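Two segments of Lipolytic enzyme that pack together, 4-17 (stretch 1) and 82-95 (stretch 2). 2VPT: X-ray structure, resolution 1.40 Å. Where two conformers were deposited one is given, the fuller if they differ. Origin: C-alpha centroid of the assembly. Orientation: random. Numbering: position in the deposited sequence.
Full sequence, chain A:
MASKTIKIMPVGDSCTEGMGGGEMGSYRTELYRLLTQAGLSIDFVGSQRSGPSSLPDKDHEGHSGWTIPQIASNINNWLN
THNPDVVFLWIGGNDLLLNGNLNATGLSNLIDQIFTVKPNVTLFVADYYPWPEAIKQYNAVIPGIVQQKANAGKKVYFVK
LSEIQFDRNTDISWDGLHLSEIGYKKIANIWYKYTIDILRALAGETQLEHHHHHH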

ATOM      1  N   LYS A   4       2.714 -29.561  -4.298  1.00 27.77           N
ATOM      2  CA  LYS A   4       3.538 -28.746  -3.368  1.00 27.17           C
ATOM      3  C   LYS A   4       3.068 -27.295  -3.435  1.00 24.92           C
ATOM      4  O   LYS A   4       2.876 -26.760  -4.533  1.00 24.78           O
ATOM      5  CB  LYS A   4       5.022 -28.814  -3.756  1.00 27.85           C
ATOM      6  CG  LYS A   4       5.931 -28.073  -2.785  1.00 29.43           C
ATOM      7  CD  LYS A   4       7.301 -27.774  -3.357  1.00 29.77           C
ATOM      8  CE  LYS A   4       8.014 -26.719  -2.523  1.00 31.79           C
ATOM      9  NZ  LYS A   4       9.421 -26.499  -2.975  1.00 34.02           N
ATOM     10  N   THR A   5       2.867 -26.679  -2.269  1.00 22.51           N
ATOM     11  CA  THR A   5       2.661 -25.223  -2.202  1.00 20.46           C
ATOM     12  C   THR A   5       3.961 -24.531  -2.578  1.00 18.83           C
ATOM     13  O   THR A   5       5.018 -24.863  -2.042  1.00 20.28           O
ATOM     14  CB  THR A   5       2.209 -24.743  -0.808  1.00 20.35           C
ATOM     15  OG1 THR A   5       0.907 -25.272  -0.513  1.00 21.41           O
ATOM     16  CG2 THR A   5       2.133 -23.217  -0.748  1.00 20.42           C
ATOM     17  N   ILE A   6       3.853 -23.588  -3.515  1.00 16.43           N
ATOM     18  CA  ILE A   6       4.982 -22.789  -4.001  0.50 15.66           C
ATOM     19  C   ILE A   6       4.948 -21.411  -3.332  1.00 14.47           C
ATOM     20  O   ILE A   6       3.961 -20.692  -3.473  1.00 14.69           O
ATOM     21  CB  ILE A   6       4.901 -22.576  -5.539  0.50 15.75           C
ATOM     22  CG1 ILE A   6       4.649 -23.898  -6.278  0.50 16.45           C
ATOM     23  CG2 ILE A   6       6.178 -21.902  -6.065  0.50 15.35           C
ATOM     24  CD1 ILE A   6       4.514 -23.738  -7.759  0.50 16.43           C
ATOM     25  N   LYS A   7       6.007 -21.060  -2.610  1.00 13.56           N
ATOM     26  CA  LYS A   7       6.146 -19.724  -2.016  1.00 13.26           C
ATOM     27  C   LYS A   7       6.802 -18.805  -3.037  1.00 12.54           C
ATOM     28  O   LYS A   7       7.916 -19.072  -3.506  1.00 12.86           O
ATOM     29  CB  LYS A   7       6.991 -19.759  -0.748  1.00 13.23           C
ATOM     30  CG  LYS A   7       6.306 -20.453   0.428  1.00 14.39           C
ATOM     31  CD  LYS A   7       7.173 -20.444   1.675  1.00 17.33           C
ATOM     32  CE  LYS A   7       6.408 -20.953   2.889  1.00 22.71           C
ATOM     33  NZ  LYS A   7       7.189 -20.833   4.160  1.00 27.56           N
ATOM     34  N   ILE A   8       6.098 -17.739  -3.393  1.00 11.15           N
ATOM     35  CA  ILE A   8       6.547 -16.779  -4.380  1.00 11.17           C
ATOM     36  C   ILE A   8       6.645 -15.414  -3.719  1.00 10.79           C
ATOM     37  O   ILE A   8       5.684 -14.961  -3.108  1.00 10.63           O
ATOM     38  CB  ILE A   8       5.579 -16.671  -5.575  1.00 10.82           C
ATOM     39  CG1 ILE A   8       5.385 -18.038  -6.254  1.00 12.37           C
ATOM     40  CG2 ILE A   8       6.118 -15.626  -6.554  1.00 12.41           C
ATOM     41  CD1 ILE A   8       4.370 -18.057  -7.399  1.00 12.78           C
HETATM   42  N   MSE A   9       7.807 -14.770  -3.820  1.00 10.51           N
HETATM   43  CA  MSE A   9       7.996 -13.437  -3.270  1.00 11.76           C
HETATM   44  C   MSE A   9       8.009 -12.406  -4.391  1.00  9.81           C
HETATM   45  O   MSE A   9       8.981 -12.323  -5.152  1.00 10.19           O
HETATM   46  CB  MSE A   9       9.299 -13.348  -2.498  1.00 10.90           C
HETATM   47  CG  MSE A   9       9.443 -12.010  -1.775  1.00 11.83           C
HETATM   48 SE   MSE A   9      11.115 -11.826  -0.860  1.00 24.52          SE
HETATM   49  CE  MSE A   9      10.741 -12.431   0.079  1.00  2.00           C
ATOM     50  N   PRO A  10       6.941 -11.601  -4.496  1.00  8.85           N
ATOM     51  CA  PRO A  10       6.970 -10.481  -5.444  1.00  8.78           C
ATOM     52  C   PRO A  10       7.807  -9.335  -4.892  1.00  9.00           C
ATOM     53  O   PRO A  10       7.473  -8.787  -3.851  1.00 10.06           O
ATOM     54  CB  PRO A  10       5.488 -10.074  -5.563  1.00  9.36           C
ATOM     55  CG  PRO A  10       4.723 -11.163  -4.892  1.00 10.16           C
ATOM     56  CD  PRO A  10       5.626 -11.697  -3.831  1.00  9.53           C
ATOM     57  N   VAL A  11       8.890  -8.996  -5.581  1.00  8.77           N
ATOM     58  CA  VAL A  11       9.827  -7.962  -5.142  1.00  8.64           C
ATOM     59  C   VAL A  11       9.812  -6.849  -6.188  1.00  8.44           C
ATOM     60  O   VAL A  11      10.013  -7.101  -7.372  1.00  9.08           O
ATOM     61  CB  VAL A  11      11.261  -8.503  -5.010  1.00  8.75           C
ATOM     62  CG1 VAL A  11      12.215  -7.382  -4.630  1.00 10.59           C
ATOM     63  CG2 VAL A  11      11.310  -9.603  -4.006  1.00 10.51           C
ATOM     64  N   GLY A  12       9.583  -5.609  -5.774  1.00  8.19           N
ATOM     65  CA  GLY A  12       9.615  -4.534  -6.734  1.00  8.25           C
ATOM     66  C   GLY A  12       9.334  -3.187  -6.131  1.00  8.10           C
ATOM     67  O   GLY A  12       9.537  -2.962  -4.918  1.00  8.32           O
ATOM     68  N   ASP A  13       8.864  -2.297  -7.003  1.00  8.27           N
ATOM     69  CA  ASP A  13       8.618  -0.897  -6.683  1.00  8.86           C
ATOM     70  C   ASP A  13       7.113  -0.622  -6.656  1.00  8.85           C
ATOM     71  O   ASP A  13       6.344  -1.506  -6.273  1.00  9.38           O
ATOM     72  CB  ASP A  13       9.423   0.001  -7.646  1.00  9.34           C
ATOM     73  CG  ASP A  13       9.139  -0.271  -9.104  1.00 10.08           C
ATOM     74  OD1 ASP A  13       8.023  -0.742  -9.452  1.00 10.85           O
ATOM     75  OD2 ASP A  13      10.051  -0.015  -9.929  1.00 11.67           O
ATOM     76  N   SER A  14       6.664   0.566  -7.032  1.00 10.33           N
ATOM     77  CA  SER A  14       5.237   0.848  -6.948  1.00 10.76           C
ATOM     78  C   SER A  14       4.415  -0.005  -7.901  1.00 10.20           C
ATOM     79  O   SER A  14       3.210  -0.118  -7.712  1.00  9.85           O
ATOM     80  CB  SER A  14       4.906   2.310  -7.168  1.00 12.96           C
ATOM     81  OG  SER A  14       5.503   2.766  -8.327  1.00 15.36           O
ATOM     82  N   CYS A  15       5.047  -0.573  -8.930  1.00  9.67           N
ATOM     83  CA  CYS A  15       4.336  -1.446  -9.855  1.00 10.59           C
ATOM     84  C   CYS A  15       4.016  -2.798  -9.249  1.00  9.74           C
ATOM     85  O   CYS A  15       3.124  -3.490  -9.738  1.00 11.28           O
ATOM     86  CB  CYS A  15       5.110  -1.632 -11.154  1.00 11.66           C
ATOM     87  SG  CYS A  15       5.454  -0.127 -12.070  1.00 16.66           S
ATOM     88  N   THR A  16       4.753  -3.189  -8.212  1.00  8.62           N
ATOM     89  CA  THR A  16       4.484  -4.410  -7.445  1.00  8.44           C
ATOM     90  C   THR A  16       3.628  -4.133  -6.212  1.00  8.19           C
ATOM     91  O   THR A  16       2.743  -4.930  -5.869  1.00  8.33           O
ATOM     92  CB  THR A  16       5.807  -5.119  -7.085  1.00  8.51           C
ATOM     93  OG1 THR A  16       6.460  -5.511  -8.304  1.00  8.75           O
ATOM     94  CG2 THR A  16       5.566  -6.354  -6.217  1.00  9.61           C
ATOM     95  N   GLU A  17       3.867  -3.007  -5.541  1.00  7.96           N
ATOM     96  CA  GLU A  17       3.002  -2.616  -4.435  1.00  8.82           C
ATOM     97  C   GLU A  17       1.597  -2.315  -4.941  1.00  9.21           C
ATOM     98  O   GLU A  17       0.613  -2.639  -4.264  1.00  9.36           O
ATOM     99  CB  GLU A  17       3.589  -1.444  -3.648  1.00  9.17           C
ATOM    100  CG  GLU A  17       2.821  -1.139  -2.357  1.00 10.13           C
ATOM    101  CD  GLU A  17       3.610  -0.310  -1.361  1.00  9.39           C
ATOM    102  OE1 GLU A  17       4.474   0.496  -1.775  1.00 11.47           O
ATOM    103  OE2 GLU A  17       3.339  -0.479  -0.158  1.00 11.58           O
ATOM    104  N   HIS A  82      11.540 -15.074   4.652  1.00 15.97           N
ATOM    105  CA  HIS A  82      10.390 -15.675   3.960  1.00 16.23           C
ATOM    106  C   HIS A  82      10.711 -16.944   3.184  1.00 16.62           C
ATOM    107  O   HIS A  82       9.800 -17.689   2.831  1.00 17.50           O
ATOM    108  CB  HIS A  82       9.734 -14.634   3.055  1.00 16.34           C
ATOM    109  CG  HIS A  82       9.214 -13.456   3.810  1.00 15.75           C
ATOM    110  ND1 HIS A  82       8.130 -13.541   4.656  1.00 16.93           N
ATOM    111  CD2 HIS A  82       9.661 -12.182   3.890  1.00 15.76           C
ATOM    112  CE1 HIS A  82       7.918 -12.359   5.206  1.00 16.99           C
ATOM    113  NE2 HIS A  82       8.837 -11.519   4.765  1.00 16.73           N
ATOM    114  N   ASN A  83      11.995 -17.177   2.925  1.00 16.51           N
ATOM    115  CA  ASN A  83      12.472 -18.389   2.254  1.00 16.75           C
ATOM    116  C   ASN A  83      11.619 -18.802   1.050  1.00 15.94           C
ATOM    117  O   ASN A  83      11.131 -19.920   0.964  1.00 16.79           O
ATOM    118  CB  ASN A  83      12.616 -19.545   3.259  1.00 17.95           C
ATOM    119  CG  ASN A  83      13.432 -20.694   2.715  1.00 19.32           C
ATOM    120  OD1 ASN A  83      14.356 -20.506   1.924  1.00 21.20           O
ATOM    121  ND2 ASN A  83      13.086 -21.904   3.139  1.00 23.06           N
ATOM    122  N   PRO A  84      11.463 -17.899   0.083  1.00 14.50           N
ATOM    123  CA  PRO A  84      10.631 -18.222  -1.060  1.00 14.00           C
ATOM    124  C   PRO A  84      11.260 -19.270  -1.976  1.00 14.59           C
ATOM    125  O   PRO A  84      12.481 -19.369  -2.059  1.00 15.10           O
ATOM    126  CB  PRO A  84      10.556 -16.893  -1.807  1.00 13.28           C
ATOM    127  CG  PRO A  84      11.817 -16.205  -1.444  1.00 13.68           C
ATOM    128  CD  PRO A  84      12.069 -16.564  -0.036  1.00 13.82           C
ATOM    129  N   ASP A  85      10.415 -20.006  -2.676  1.00 13.59           N
ATOM    130  CA  ASP A  85      10.861 -20.916  -3.737  1.00 13.83           C
ATOM    131  C   ASP A  85      11.158 -20.155  -5.029  1.00 13.61           C
ATOM    132  O   ASP A  85      12.036 -20.531  -5.805  1.00 13.72           O
ATOM    133  CB  ASP A  85       9.792 -21.977  -3.986  1.00 14.21           C
ATOM    134  CG  ASP A  85       9.479 -22.777  -2.750  1.00 16.08           C
ATOM    135  OD1 ASP A  85      10.423 -23.376  -2.200  1.00 19.83           O
ATOM    136  OD2 ASP A  85       8.312 -22.792  -2.319  1.00 18.02           O
ATOM    137  N   VAL A  86      10.431 -19.060  -5.243  1.00 12.46           N
ATOM    138  CA  VAL A  86      10.463 -18.292  -6.472  1.00 12.08           C
ATOM    139  C   VAL A  86      10.418 -16.814  -6.088  1.00 11.31           C
ATOM    140  O   VAL A  86       9.713 -16.429  -5.143  1.00 11.14           O
ATOM    141  CB  VAL A  86       9.224 -18.610  -7.349  1.00 11.85           C
ATOM    142  CG1 VAL A  86       9.197 -17.786  -8.624  1.00 13.52           C
ATOM    143  CG2 VAL A  86       9.168 -20.103  -7.706  1.00 13.50           C
ATOM    144  N   VAL A  87      11.174 -15.999  -6.818  1.00 11.09           N
ATOM    145  CA  VAL A  87      11.135 -14.554  -6.694  1.00 10.55           C
ATOM    146  C   VAL A  87      10.693 -13.972  -8.026  1.00 10.38           C
ATOM    147  O   VAL A  87      11.217 -14.353  -9.073  1.00 11.16           O
ATOM    148  CB  VAL A  87      12.520 -13.983  -6.290  1.00 10.30           C
ATOM    149  CG1 VAL A  87      12.540 -12.455  -6.373  1.00 11.04           C
ATOM    150  CG2 VAL A  87      12.881 -14.473  -4.912  1.00 12.27           C
ATOM    151  N   PHE A  88       9.732 -13.049  -7.978  1.00 10.20           N
ATOM    152  CA  PHE A  88       9.294 -12.279  -9.122  1.00  9.91           C
ATOM    153  C   PHE A  88       9.881 -10.886  -8.944  1.00  9.50           C
ATOM    154  O   PHE A  88       9.364 -10.093  -8.151  1.00 10.38           O
ATOM    155  CB  PHE A  88       7.765 -12.149  -9.176  1.00  9.50           C
ATOM    156  CG  PHE A  88       7.002 -13.394  -9.555  1.00 10.55           C
ATOM    157  CD1 PHE A  88       7.593 -14.511 -10.117  1.00 10.85           C
ATOM    158  CD2 PHE A  88       5.625 -13.400  -9.370  1.00 11.17           C
ATOM    159  CE1 PHE A  88       6.810 -15.616 -10.482  1.00 11.18           C
ATOM    160  CE2 PHE A  88       4.851 -14.503  -9.730  1.00 12.28           C
ATOM    161  CZ  PHE A  88       5.451 -15.593 -10.291  1.00 11.59           C
ATOM    162  N   LEU A  89      10.954 -10.579  -9.667  1.00  9.47           N
ATOM    163  CA  LEU A  89      11.663  -9.309  -9.495  1.00  9.36           C
ATOM    164  C   LEU A  89      11.292  -8.338 -10.614  1.00  9.27           C
ATOM    165  O   LEU A  89      11.408  -8.651 -11.794  1.00 10.35           O
ATOM    166  CB  LEU A  89      13.176  -9.574  -9.478  1.00  9.36           C
ATOM    167  CG  LEU A  89      14.066  -8.349  -9.278  1.00  9.41           C
ATOM    168  CD1 LEU A  89      13.840  -7.736  -7.904  1.00 10.16           C
ATOM    169  CD2 LEU A  89      15.524  -8.701  -9.468  1.00 10.91           C
ATOM    170  N   TRP A  90      10.865  -7.146 -10.238  1.00  8.51           N
ATOM    171  CA  TRP A  90      10.457  -6.127 -11.190  1.00  8.76           C
ATOM    172  C   TRP A  90      10.936  -4.797 -10.637  1.00  8.72           C
ATOM    173  O   TRP A  90      10.287  -4.193  -9.771  1.00  8.88           O
ATOM    174  CB  TRP A  90       8.932  -6.173 -11.393  1.00  9.27           C
ATOM    175  CG  TRP A  90       8.425  -5.264 -12.461  1.00  9.37           C
ATOM    176  CD1 TRP A  90       9.164  -4.567 -13.372  1.00  9.91           C
ATOM    177  CD2 TRP A  90       7.058  -4.947 -12.737  1.00  9.25           C
ATOM    178  NE1 TRP A  90       8.347  -3.825 -14.178  1.00 10.80           N
ATOM    179  CE2 TRP A  90       7.042  -4.059 -13.825  1.00  9.29           C
ATOM    180  CE3 TRP A  90       5.842  -5.336 -12.176  1.00 10.13           C
ATOM    181  CZ2 TRP A  90       5.865  -3.553 -14.348  1.00 10.44           C
ATOM    182  CZ3 TRP A  90       4.676  -4.833 -12.713  1.00 11.35           C
ATOM    183  CH2 TRP A  90       4.694  -3.957 -13.780  1.00 10.35           C
ATOM    184  N   ILE A  91      12.091  -4.337 -11.131  1.00  8.99           N
ATOM    185  CA  ILE A  91      12.784  -3.228 -10.478  1.00  9.47           C
ATOM    186  C   ILE A  91      13.691  -2.480 -11.446  1.00  9.62           C
ATOM    187  O   ILE A  91      14.123  -3.026 -12.467  1.00 10.26           O
ATOM    188  CB  ILE A  91      13.589  -3.783  -9.281  1.00  9.70           C
ATOM    189  CG1 ILE A  91      13.932  -2.713  -8.238  1.00  9.34           C
ATOM    190  CG2 ILE A  91      14.814  -4.541  -9.743  1.00 10.79           C
ATOM    191  CD1 ILE A  91      12.738  -2.147  -7.485  1.00  9.99           C
ATOM    192  N   GLY A  92      13.937  -1.208 -11.134  1.00  9.69           N
ATOM    193  CA  GLY A  92      14.926  -0.384 -11.845  1.00 10.50           C
ATOM    194  C   GLY A  92      14.361   0.826 -12.535  1.00 11.03           C
ATOM    195  O   GLY A  92      15.111   1.710 -12.949  1.00 11.73           O
ATOM    196  N   GLY A  93      13.045   0.915 -12.648  1.00 10.92           N
ATOM    197  CA  GLY A  93      12.427   2.069 -13.246  1.00 11.69           C
ATOM    198  C   GLY A  93      12.740   3.334 -12.468  1.00 12.41           C
ATOM    199  O   GLY A  93      12.925   4.398 -13.056  1.00 13.49           O
ATOM    200  N   ASN A  94      12.784   3.229 -11.144  1.00 12.32           N
ATOM    201  CA  ASN A  94      13.054   4.400 -10.335  1.00 11.98           C
ATOM    202  C   ASN A  94      14.522   4.806 -10.439  1.00 12.03           C
ATOM    203  O   ASN A  94      14.829   6.003 -10.343  1.00 12.89           O
ATOM    204  CB  ASN A  94      12.641   4.222  -8.874  1.00 12.13           C
ATOM    205  CG  ASN A  94      11.148   4.190  -8.698  1.00 13.58           C
ATOM    206  OD1 ASN A  94      10.616   3.342  -7.972  1.00 17.24           O
ATOM    207  ND2 ASN A  94      10.462   5.086  -9.360  1.00 14.11           N
ATOM    208  N   ASP A  95      15.430   3.848 -10.605  1.00 11.72           N
ATOM    209  CA  ASP A  95      16.846   4.223 -10.855  1.00 11.79           C
ATOM    210  C   ASP A  95      16.924   5.170 -12.042  1.00 12.43           C
ATOM    211  O   ASP A  95      17.610   6.194 -11.982  1.00 13.04           O
ATOM    212  CB  ASP A  95      17.718   3.008 -11.095  1.00 12.22           C
ATOM    213  CG  ASP A  95      17.715   2.057  -9.920  1.00 12.34           C
ATOM    214  OD1 ASP A  95      18.757   1.904  -9.252  1.00 12.31           O
ATOM    215  OD2 ASP A  95      16.639   1.457  -9.644  1.00 12.52           O
TER
HETATM  216  O   HOH W   1       7.467 -17.986   4.338  1.00 26.73           O
HETATM  217  O   HOH W   2       7.749  -3.466  -9.523  1.00 10.00           O
HETATM  218  O   HOH W   3      12.575   0.718  -9.402  1.00 11.34           O
HETATM  219  O   HOH W   4       7.240  -8.138  -8.863  1.00 10.24           O

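Where the two parallel strands part, water takes over from direct bonding: water 2 accepts from Asp 13 N (3.0 Å from its O) and Thr 16 OG1 (2.7 Å) and donates to Trp 90 O (2.7 Å), while water 3 donates to Asp 13 OD2 (2.7 Å) and accepts from Gly 92 N (2.9 Å) and Asn 94 N (3.1 Å). Upstream the ladder is regular. Val 86 N donates to Lys 7 O, Met 9 N to Val 86 O, Phe 88 N to Met 9 O, Val 11 N to Phe 88 O and Trp 90 N to Val 11 O, all within 2.8–3.1 Å. Asp 85 closes its start, since Lys 7 N donates to Asp 85 OD2 (2.9 Å) and Asp 85 N to Lys 7 O (2.8 Å); a weak salt bridge joins Lys 4 NZ to Asp 85 OD1 (3.4 Å).

Side chains alternate between the sheet faces. On one, Ile 8 CG2 sits over the Phe 88 ring, a CH-pi contact between buried apolar groups. On the other, Val 11 meets Val 87 and Leu 89, and selenomethionine Met 9 CB packs on Pro 84 CB (3.8 Å). Just before the helix, Asp 13 OD1 accepts from Cys 15 N (3.0 Å), a capping bond, and Cys 15 CB lies over the six-membered ring of Trp 90.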